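Local coordinates for protein interleukin-2 receptor subunit beta (Mus musculus, PDB 6DG5) that is the beta subunit of the interleukin-2 receptor, probably transducing the cytokine's mitogenic signal and taking part in receptor-mediated endocytosis, and also functions in the interleukin-15 receptor, at residues E69-T74 with H100-L105. Numbering follows the deposited sequence.
Sequences ESQSLT and HPFDNL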
ATOM      1  N   GLU B  69      12.791   6.548 -11.984  1.00 23.85           N
ATOM      2  CA  GLU B  69      11.953   6.333 -10.814  1.00 23.73           C
ATOM      3  C   GLU B  69      11.501   7.635 -10.166  1.00 27.64           C
ATOM      4  O   GLU B  69      11.065   7.622  -9.009  1.00 27.30           O
ATOM      5  CB  GLU B  69      12.691   5.471  -9.786  1.00 21.58           C
ATOM      6  CG  GLU B  69      13.103   4.093 -10.289  1.00 39.94           C
ATOM      7  CD  GLU B  69      11.947   3.113 -10.340  1.00 47.94           C
ATOM      8  OE1 GLU B  69      12.109   2.029 -10.943  1.00 50.68           O
ATOM      9  OE2 GLU B  69      10.881   3.424  -9.771  1.00 48.87           O
ATOM     10  N   SER B  70      11.591   8.756 -10.879  1.00 22.52           N
ATOM     11  CA  SER B  70      11.172  10.036 -10.324  1.00 35.11           C
ATOM     12  C   SER B  70       9.653  10.151 -10.369  1.00 32.19           C
ATOM     13  O   SER B  70       9.024   9.829 -11.382  1.00 36.63           O
ATOM     14  CB  SER B  70      11.816  11.192 -11.085  1.00 38.86           C
ATOM     15  OG  SER B  70      11.122  11.449 -12.291  1.00 42.32           O
ATOM     16  N   GLN B  71       9.064  10.609  -9.265  1.00 23.51           N
ATOM     17  CA  GLN B  71       7.611  10.731  -9.150  1.00 23.17           C
ATOM     18  C   GLN B  71       7.204  12.098  -9.683  1.00 30.84           C
ATOM     19  O   GLN B  71       7.132  13.084  -8.949  1.00 29.60           O
ATOM     20  CB  GLN B  71       7.159  10.534  -7.708  1.00 23.97           C
ATOM     21  CG  GLN B  71       5.656  10.358  -7.556  1.00 23.67           C
ATOM     22  CD  GLN B  71       5.154   9.108  -8.243  1.00 38.09           C
ATOM     23  OE1 GLN B  71       5.724   8.030  -8.088  1.00 40.60           O
ATOM     24  NE2 GLN B  71       4.089   9.247  -9.023  1.00 31.21           N
ATOM     25  N   SER B  72       6.911  12.154 -10.984  1.00 22.96           N
ATOM     26  CA  SER B  72       6.626  13.433 -11.623  1.00 23.57           C
ATOM     27  C   SER B  72       5.176  13.867 -11.444  1.00 28.82           C
ATOM     28  O   SER B  72       4.884  15.065 -11.513  1.00 39.15           O
ATOM     29  CB  SER B  72       6.967  13.363 -13.112  1.00 54.39           C
ATOM     30  OG  SER B  72       6.111  12.459 -13.786  1.00 59.86           O
ATOM     31  N   LEU B  73       4.263  12.926 -11.219  1.00 26.75           N
ATOM     32  CA  LEU B  73       2.847  13.234 -11.085  1.00 23.45           C
ATOM     33  C   LEU B  73       2.292  12.594  -9.819  1.00 23.79           C
ATOM     34  O   LEU B  73       2.865  11.649  -9.271  1.00 23.35           O
ATOM     35  CB  LEU B  73       2.052  12.748 -12.301  1.00 22.57           C
ATOM     36  CG  LEU B  73       2.392  13.387 -13.646  1.00 22.47           C
ATOM     37  CD1 LEU B  73       1.722  12.621 -14.775  1.00 21.71           C
ATOM     38  CD2 LEU B  73       1.967  14.846 -13.665  1.00 23.62           C
ATOM     39  N   THR B  74       1.157  13.116  -9.369  1.00 24.74           N
ATOM     40  CA  THR B  74       0.485  12.647  -8.165  1.00 29.80           C
ATOM     41  C   THR B  74      -0.944  12.229  -8.491  1.00 28.77           C
ATOM     42  O   THR B  74      -1.392  12.282  -9.639  1.00 25.67           O
ATOM     43  CB  THR B  74       0.489  13.720  -7.074  1.00 27.33           C
ATOM     44  OG1 THR B  74       0.052  14.969  -7.624  1.00 32.45           O
ATOM     45  CG2 THR B  74       1.877  13.881  -6.503  1.00 27.69           C
ATOM     46  N   HIS B 100      -6.331  12.288 -16.259  1.00 34.68           N
ATOM     47  CA  HIS B 100      -6.044  11.971 -14.869  1.00 33.14           C
ATOM     48  C   HIS B 100      -5.028  10.841 -14.830  1.00 32.82           C
ATOM     49  O   HIS B 100      -5.353   9.714 -15.237  1.00 37.59           O
ATOM     50  CB  HIS B 100      -7.318  11.577 -14.129  1.00 35.04           C
ATOM     51  CG  HIS B 100      -8.316  12.687 -14.031  1.00 36.25           C
ATOM     52  ND1 HIS B 100      -9.266  12.926 -15.000  1.00 37.02           N
ATOM     53  CD2 HIS B 100      -8.500  13.637 -13.084  1.00 37.64           C
ATOM     54  CE1 HIS B 100     -10.002  13.965 -14.649  1.00 37.88           C
ATOM     55  NE2 HIS B 100      -9.557  14.416 -13.490  1.00 40.03           N
ATOM     56  N   PRO B 101      -3.805  11.084 -14.354  1.00 23.18           N
ATOM     57  CA  PRO B 101      -2.727  10.107 -14.576  1.00 21.87           C
ATOM     58  C   PRO B 101      -2.928   8.787 -13.852  1.00 37.13           C
ATOM     59  O   PRO B 101      -2.685   7.727 -14.440  1.00 42.16           O
ATOM     60  CB  PRO B 101      -1.479  10.849 -14.070  1.00 27.39           C
ATOM     61  CG  PRO B 101      -1.859  12.299 -14.068  1.00 28.16           C
ATOM     62  CD  PRO B 101      -3.312  12.321 -13.728  1.00 23.83           C
ATOM     63  N   PHE B 102      -3.354   8.811 -12.593  1.00 34.09           N
ATOM     64  CA  PHE B 102      -3.479   7.569 -11.842  1.00 30.66           C
ATOM     65  C   PHE B 102      -4.777   6.825 -12.127  1.00 28.66           C
ATOM     66  O   PHE B 102      -5.013   5.771 -11.527  1.00 22.04           O
ATOM     67  CB  PHE B 102      -3.340   7.846 -10.346  1.00 30.52           C
ATOM     68  CG  PHE B 102      -1.917   7.967  -9.893  1.00 21.89           C
ATOM     69  CD1 PHE B 102      -1.216   9.146 -10.076  1.00 30.33           C
ATOM     70  CD2 PHE B 102      -1.274   6.896  -9.299  1.00 21.24           C
ATOM     71  CE1 PHE B 102       0.097   9.258  -9.663  1.00 32.18           C
ATOM     72  CE2 PHE B 102       0.038   7.001  -8.883  1.00 21.01           C
ATOM     73  CZ  PHE B 102       0.724   8.184  -9.068  1.00 31.73           C
ATOM     74  N   ASP B 103      -5.616   7.347 -13.019  1.00 28.16           N
ATOM     75  CA  ASP B 103      -6.743   6.600 -13.560  1.00 38.15           C
ATOM     76  C   ASP B 103      -6.421   5.965 -14.906  1.00 38.65           C
ATOM     77  O   ASP B 103      -7.252   5.229 -15.444  1.00 43.06           O
ATOM     78  CB  ASP B 103      -7.971   7.508 -13.695  1.00 48.35           C
ATOM     79  CG  ASP B 103      -8.444   8.050 -12.358  1.00 59.28           C
ATOM     80  OD1 ASP B 103      -8.285   7.348 -11.338  1.00 62.17           O
ATOM     81  OD2 ASP B 103      -8.972   9.181 -12.322  1.00 62.99           O
ATOM     82  N   ASN B 104      -5.230   6.228 -15.454  1.00 31.96           N
ATOM     83  CA  ASN B 104      -4.788   5.675 -16.732  1.00 26.61           C
ATOM     84  C   ASN B 104      -3.379   5.106 -16.546  1.00 29.70           C
ATOM     85  O   ASN B 104      -2.410   5.593 -17.130  1.00 30.39           O
ATOM     86  CB  ASN B 104      -4.824   6.738 -17.832  1.00 30.18           C
ATOM     87  CG  ASN B 104      -6.238   7.103 -18.248  1.00 45.59           C
ATOM     88  OD1 ASN B 104      -7.012   7.649 -17.459  1.00 55.08           O
ATOM     89  ND2 ASN B 104      -6.580   6.809 -19.498  1.00 51.69           N
ATOM     90  N   LEU B 105      -3.272   4.060 -15.732  1.00 28.29           N
ATOM     91  CA  LEU B 105      -1.989   3.469 -15.382  1.00 20.65           C
ATOM     92  C   LEU B 105      -1.712   2.248 -16.249  1.00 26.62           C
ATOM     93  O   LEU B 105      -2.564   1.363 -16.377  1.00 33.87           O
ATOM     94  CB  LEU B 105      -1.957   3.077 -13.905  1.00 18.82           C
ATOM     95  CG  LEU B 105      -1.775   4.208 -12.894  1.00 22.42           C
ATOM     96  CD1 LEU B 105      -1.818   3.657 -11.479  1.00 18.74           C
ATOM     97  CD2 LEU B 105      -0.467   4.940 -13.142  1.00 25.96           C
TER
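Leu73 lies across from Pro101 and Thr74 from Phe102, and the first pair's CA atoms are 7.3 Å apart. The 69-74 segment is irregular, whereas 101-103 forms a short 3-10 turn, closed by a bond from Asn104 N to Pro101 O (3.1 Å). No hydrogen bond joins the two segments, so the contact shows how loops can pair through apolar contact and polar atoms round an aromatic ring. Leu73 and Pro101 cross at about a right angle, with CD1 of Leu73 set against CG of Pro101 at 3.7 Å.

This chain is the extracellular part of a type I cytokine receptor, and the 3-10 turn belongs to the linker that carries the chain from strand 91-99 into the C-terminal fibronectin type III domain. The 69-74 loop runs between strands 57-63 and 79-86 of the N-terminal domain, with another protein chain close by.

Gln71 meets Phe102 tip to tip, its NE2 3.5 Å from CZ and in the plane of the ring, while the amide is turned 35° from that plane. A bend at chi2 (64°) sets CD where the same NE2 can donate almost straight (178°) to Leu73 O at 2.7 Å. That carbonyl also borders the ring edge, 3.7 Å from Phe102 CE1. The other end of the amide is gripped twice, OE1 bonding to Arg15 and Ser133. Thr74 O approaches the ring obliquely, 3.2 Å from Phe102 CD1, while the Thr74 hydroxyl bonds to Asp77. An alanine in place of Phe102 would probably open a gap beside the Gln71 amide and leave the Leu73 and Thr74 carbonyls without their aromatic neighbour.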